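Local atomic coordinates of amidohydrolase (Mycoplasma synoviae, PDB entry 3OVG), a protein that hydrolyses phosphorylated 1,4-lactones such as D-xylono-1,4-lactone 5-phosphate, and also carboxy 1,4-lactones, with two zinc ions in each subunit. Residues I212-Y226 / V235-Y248. Numbering follows the deposited sequence.
Sequences IQISHLNKNPDKYYY and VTLCFDGPDRVKYY. With ZN (zinc ion), chain H; PO4 (phosphate ion), chain I.
I212 lays CG2 against CG1 of V235 and gives its carbonyl to T236 N, beginning a parallel pairing that I214 continues by donating to T236 O and accepting from C238 N. Q213 NE2 and S215 OG, on the same face of the sheet, flank C238 CB; Q213 NE2 itself is bonded to T270, and S215 OG to the zinc ligand H26. At the strand end H216 turns its ring so that NE2 binds zinc at 2.4 Å, while ND1 donates to D240 OD2 (2.8 Å, 161°). The N-H reaches OD2 on its syn side, 34° out of the carboxylate plane, while the oxygen lies near the imidazole plane; zinc on one nitrogen and the carboxylate on the other together limit rotation of the ring. Strands 212-215 and 236-239, joined through helix 223-233, form a right-handed beta-alpha-beta unit of the phosphotriesterase-family TIM barrel, whose C-terminal strand ends carry the active site. Beyond the histidine, N218 OD1 accepts D240 N from above its amide plane. K219, extended beyond CG, sets CE over the centre of the Y247 ring (3.7 Å) and NZ in cation-pi contact with the same face. A bound phosphate ion, which may mark the substrate's phosphate site because K246 and Y247 bind substrate, takes Y247 OH on O3 (2.7 Å) and K246 NZ on O2. P221 presses CG onto a face of Y248, 3.5 Å from the ring centroid. Y226 then covers F239 CE1 with one face, the two ring planes 59° apart, while its OH donates to L217 O (2.6 Å).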
# COMPACT_ATOMS: atom_id res chain seq x y z
N ILE A 212 31.89 11.34 -22.31
CA ILE A 212 31.04 10.59 -21.40
C ILE A 212 31.02 11.17 -20.00
O ILE A 212 32.05 11.26 -19.33
CB ILE A 212 31.51 9.11 -21.27
CG1 ILE A 212 31.59 8.43 -22.64
CG2 ILE A 212 30.65 8.33 -20.20
CD1 ILE A 212 31.96 6.94 -22.55
N GLN A 213 29.82 11.53 -19.55
CA GLN A 213 29.59 11.76 -18.13
C GLN A 213 28.75 10.66 -17.49
O GLN A 213 27.78 10.13 -18.11
CB GLN A 213 28.87 13.08 -17.92
CG GLN A 213 29.73 14.32 -18.09
CD GLN A 213 28.89 15.57 -18.03
OE1 GLN A 213 28.26 15.95 -19.03
NE2 GLN A 213 28.86 16.23 -16.86
N ILE A 214 29.10 10.32 -16.25
CA ILE A 214 28.31 9.38 -15.49
C ILE A 214 27.75 10.05 -14.22
O ILE A 214 28.52 10.51 -13.38
CB ILE A 214 29.08 8.10 -15.13
CG1 ILE A 214 29.58 7.41 -16.40
CG2 ILE A 214 28.16 7.14 -14.36
CD1 ILE A 214 30.20 6.05 -16.13
N SER A 215 26.43 10.08 -14.09
CA SER A 215 25.78 10.82 -13.00
C SER A 215 25.49 9.94 -11.78
O SER A 215 25.42 8.71 -11.90
CB SER A 215 24.46 11.46 -13.49
OG SER A 215 24.64 12.82 -13.84
N HIS A 216 25.29 10.61 -10.64
CA HIS A 216 24.85 10.03 -9.35
C HIS A 216 25.85 9.18 -8.55
O HIS A 216 25.45 8.47 -7.62
CB HIS A 216 23.54 9.28 -9.48
CG HIS A 216 22.53 9.98 -10.32
ND1 HIS A 216 22.24 11.32 -10.16
CD2 HIS A 216 21.75 9.54 -11.33
CE1 HIS A 216 21.34 11.68 -11.06
NE2 HIS A 216 21.02 10.61 -11.77
N LEU A 217 27.13 9.29 -8.85
CA LEU A 217 28.08 8.50 -8.09
C LEU A 217 28.05 8.99 -6.64
O LEU A 217 28.47 8.27 -5.74
CB LEU A 217 29.49 8.62 -8.66
CG LEU A 217 29.85 7.63 -9.77
CD1 LEU A 217 29.92 6.20 -9.19
CD2 LEU A 217 28.90 7.73 -10.94
N ASN A 218 27.58 10.21 -6.41
CA ASN A 218 27.44 10.73 -5.04
C ASN A 218 26.59 9.84 -4.12
O ASN A 218 26.69 9.92 -2.88
CB ASN A 218 26.88 12.16 -5.09
CG ASN A 218 25.73 12.27 -6.06
OD1 ASN A 218 25.94 12.30 -7.28
ND2 ASN A 218 24.48 12.29 -5.53
N LYS A 219 25.75 9.00 -4.71
CA LYS A 219 24.93 8.03 -3.95
C LYS A 219 25.64 6.69 -3.63
O LYS A 219 25.06 5.80 -3.00
CB LYS A 219 23.60 7.80 -4.69
CG LYS A 219 22.67 9.01 -4.55
CD LYS A 219 21.45 8.94 -5.44
CE LYS A 219 20.62 10.22 -5.29
NZ LYS A 219 19.37 10.17 -6.11
N ASN A 220 26.88 6.55 -4.06
CA ASN A 220 27.72 5.41 -3.73
C ASN A 220 29.05 6.03 -3.30
O ASN A 220 29.98 6.05 -4.07
CB ASN A 220 27.91 4.53 -4.98
CG ASN A 220 28.80 3.29 -4.74
OD1 ASN A 220 29.18 3.02 -3.61
ND2 ASN A 220 29.14 2.56 -5.82
N PRO A 221 29.12 6.54 -2.06
CA PRO A 221 30.21 7.40 -1.56
C PRO A 221 31.50 6.61 -1.29
O PRO A 221 31.94 6.46 -0.16
CB PRO A 221 29.66 7.98 -0.25
CG PRO A 221 28.35 7.30 0.01
CD PRO A 221 28.09 6.27 -1.05
N ASP A 222 32.11 6.11 -2.35
CA ASP A 222 33.22 5.20 -2.21
C ASP A 222 34.37 5.84 -3.01
O ASP A 222 34.39 5.81 -4.25
CB ASP A 222 32.76 3.85 -2.79
CG ASP A 222 33.81 2.77 -2.67
OD1 ASP A 222 35.02 3.07 -2.80
OD2 ASP A 222 33.41 1.60 -2.50
N LYS A 223 35.29 6.50 -2.30
CA LYS A 223 36.31 7.28 -2.97
C LYS A 223 37.23 6.42 -3.85
O LYS A 223 37.76 6.91 -4.84
CB LYS A 223 37.13 8.11 -1.98
CG LYS A 223 38.08 7.30 -1.12
CD LYS A 223 38.34 8.08 0.18
CE LYS A 223 39.51 7.51 0.97
NZ LYS A 223 39.84 8.45 2.07
N TYR A 224 37.38 5.15 -3.47
CA TYR A 224 38.25 4.21 -4.17
C TYR A 224 37.61 3.84 -5.50
O TYR A 224 38.27 3.78 -6.52
CB TYR A 224 38.50 2.95 -3.31
CG TYR A 224 39.11 3.28 -1.96
CD1 TYR A 224 40.42 3.71 -1.86
CD2 TYR A 224 38.36 3.21 -0.80
CE1 TYR A 224 41.00 4.04 -0.61
CE2 TYR A 224 38.91 3.51 0.45
CZ TYR A 224 40.23 3.94 0.53
OH TYR A 224 40.77 4.24 1.75
N TYR A 225 36.31 3.60 -5.44
CA TYR A 225 35.53 3.31 -6.64
C TYR A 225 35.57 4.50 -7.60
O TYR A 225 35.72 4.31 -8.79
CB TYR A 225 34.08 2.96 -6.24
CG TYR A 225 33.20 2.47 -7.40
CD1 TYR A 225 33.57 1.37 -8.17
CD2 TYR A 225 31.98 3.11 -7.70
CE1 TYR A 225 32.77 0.92 -9.23
CE2 TYR A 225 31.18 2.68 -8.75
CZ TYR A 225 31.57 1.57 -9.51
OH TYR A 225 30.76 1.12 -10.53
N TYR A 226 35.42 5.73 -7.08
CA TYR A 226 35.41 6.93 -7.92
C TYR A 226 36.73 6.97 -8.70
O TYR A 226 36.79 7.18 -9.92
CB TYR A 226 35.34 8.22 -7.06
CG TYR A 226 34.04 8.47 -6.35
CD1 TYR A 226 32.91 7.71 -6.62
CD2 TYR A 226 33.92 9.53 -5.44
CE1 TYR A 226 31.71 7.97 -5.96
CE2 TYR A 226 32.74 9.79 -4.79
CZ TYR A 226 31.64 9.02 -5.05
OH TYR A 226 30.45 9.31 -4.40
N VAL A 235 36.49 8.49 -18.02
CA VAL A 235 35.21 9.19 -18.13
C VAL A 235 35.16 10.29 -17.07
O VAL A 235 36.11 10.46 -16.31
CB VAL A 235 33.99 8.24 -17.99
CG1 VAL A 235 33.98 7.20 -19.13
CG2 VAL A 235 33.95 7.57 -16.62
N THR A 236 34.08 11.05 -17.06
CA THR A 236 33.90 12.15 -16.10
C THR A 236 32.69 11.81 -15.21
O THR A 236 31.64 11.31 -15.69
CB THR A 236 33.70 13.50 -16.86
OG1 THR A 236 34.88 13.79 -17.62
CG2 THR A 236 33.35 14.68 -15.93
N LEU A 237 32.87 12.01 -13.91
CA LEU A 237 31.81 11.80 -12.93
C LEU A 237 31.05 13.11 -12.75
O LEU A 237 31.64 14.10 -12.38
CB LEU A 237 32.40 11.31 -11.58
CG LEU A 237 33.31 10.07 -11.68
CD1 LEU A 237 33.82 9.55 -10.32
CD2 LEU A 237 32.60 8.95 -12.48
N CYS A 238 29.75 13.11 -13.07
CA CYS A 238 28.89 14.26 -12.81
C CYS A 238 28.21 14.07 -11.46
O CYS A 238 27.30 13.29 -11.33
CB CYS A 238 27.83 14.44 -13.90
SG CYS A 238 26.77 15.89 -13.61
N PHE A 239 28.66 14.80 -10.45
CA PHE A 239 28.04 14.67 -9.14
C PHE A 239 26.84 15.55 -8.98
O PHE A 239 26.91 16.75 -9.29
CB PHE A 239 29.05 15.03 -8.03
CG PHE A 239 30.15 14.05 -7.89
CD1 PHE A 239 29.89 12.78 -7.37
CD2 PHE A 239 31.44 14.37 -8.28
CE1 PHE A 239 30.92 11.86 -7.22
CE2 PHE A 239 32.47 13.44 -8.14
CZ PHE A 239 32.20 12.19 -7.61
N ASP A 240 25.76 15.01 -8.42
CA ASP A 240 24.83 15.89 -7.72
C ASP A 240 25.00 15.55 -6.23
O ASP A 240 26.04 15.00 -5.85
CB ASP A 240 23.42 15.68 -8.23
CG ASP A 240 22.94 14.28 -8.00
OD1 ASP A 240 22.10 14.10 -7.10
OD2 ASP A 240 23.41 13.36 -8.71
N GLY A 241 24.01 15.87 -5.38
CA GLY A 241 24.10 15.57 -3.95
C GLY A 241 24.01 16.73 -2.96
O GLY A 241 23.58 16.56 -1.80
N PRO A 242 24.39 17.94 -3.38
CA PRO A 242 24.16 19.05 -2.45
C PRO A 242 22.68 19.13 -2.01
O PRO A 242 21.78 19.02 -2.87
CB PRO A 242 24.54 20.28 -3.28
CG PRO A 242 25.58 19.78 -4.22
CD PRO A 242 25.12 18.37 -4.58
N ASP A 243 22.44 19.34 -0.70
CA ASP A 243 21.08 19.39 -0.12
C ASP A 243 20.22 18.18 -0.47
O ASP A 243 19.07 18.31 -0.89
CB ASP A 243 20.33 20.68 -0.47
CG ASP A 243 19.07 20.88 0.38
OD1 ASP A 243 19.08 20.56 1.59
OD2 ASP A 243 18.05 21.38 -0.15
N ARG A 244 20.80 17.00 -0.27
CA ARG A 244 20.05 15.76 -0.40
C ARG A 244 20.34 14.92 0.85
O ARG A 244 20.90 13.83 0.76
CB ARG A 244 20.46 15.01 -1.67
CG ARG A 244 20.33 15.82 -2.98
CD ARG A 244 18.86 16.17 -3.25
NE ARG A 244 18.69 16.92 -4.49
CZ ARG A 244 18.53 18.23 -4.57
NH1 ARG A 244 18.53 18.98 -3.47
NH2 ARG A 244 18.38 18.80 -5.76
N VAL A 245 19.92 15.41 2.02
CA VAL A 245 20.33 14.84 3.30
C VAL A 245 19.77 13.43 3.54
O VAL A 245 20.41 12.59 4.18
CB VAL A 245 19.99 15.82 4.49
CG1 VAL A 245 20.24 15.14 5.84
CG2 VAL A 245 20.85 17.08 4.38
N LYS A 246 18.60 13.14 2.99
CA LYS A 246 18.06 11.80 3.15
C LYS A 246 18.98 10.76 2.49
O LYS A 246 18.78 9.54 2.69
CB LYS A 246 16.63 11.67 2.59
CG LYS A 246 16.58 11.66 1.04
CD LYS A 246 15.14 11.89 0.52
CE LYS A 246 15.01 11.54 -0.97
NZ LYS A 246 13.61 11.73 -1.53
N TYR A 247 19.95 11.21 1.69
CA TYR A 247 20.90 10.26 1.13
C TYR A 247 22.23 10.35 1.88
O TYR A 247 22.64 9.38 2.51
CB TYR A 247 21.12 10.48 -0.38
CG TYR A 247 19.97 10.05 -1.24
CD1 TYR A 247 19.76 8.71 -1.53
CD2 TYR A 247 19.09 10.99 -1.78
CE1 TYR A 247 18.70 8.32 -2.33
CE2 TYR A 247 18.03 10.61 -2.56
CZ TYR A 247 17.83 9.28 -2.83
OH TYR A 247 16.76 8.91 -3.62
N TYR A 248 22.88 11.51 1.82
CA TYR A 248 24.18 11.71 2.43
C TYR A 248 24.40 13.19 2.69
O TYR A 248 23.90 14.04 1.97
CB TYR A 248 25.32 11.17 1.55
CG TYR A 248 25.28 9.66 1.40
CD1 TYR A 248 24.77 9.07 0.24
CD2 TYR A 248 25.74 8.83 2.41
CE1 TYR A 248 24.71 7.69 0.09
CE2 TYR A 248 25.70 7.43 2.28
CZ TYR A 248 25.18 6.87 1.11
OH TYR A 248 25.10 5.49 0.94
ZN ZN H . 18.89 10.50 -12.84
P PO4 I . 15.14 11.89 -5.13
O1 PO4 I . 14.78 12.60 -6.44
O2 PO4 I . 13.88 11.39 -4.38
O3 PO4 I . 16.05 10.69 -5.46
O4 PO4 I . 15.96 12.85 -4.27
O HOH W 1 28.42 11.09 -10.48
O HOH W 2 24.20 14.44 -11.75
O HOH W 3 23.58 4.33 -1.34
O HOH W 4 18.07 12.34 -11.39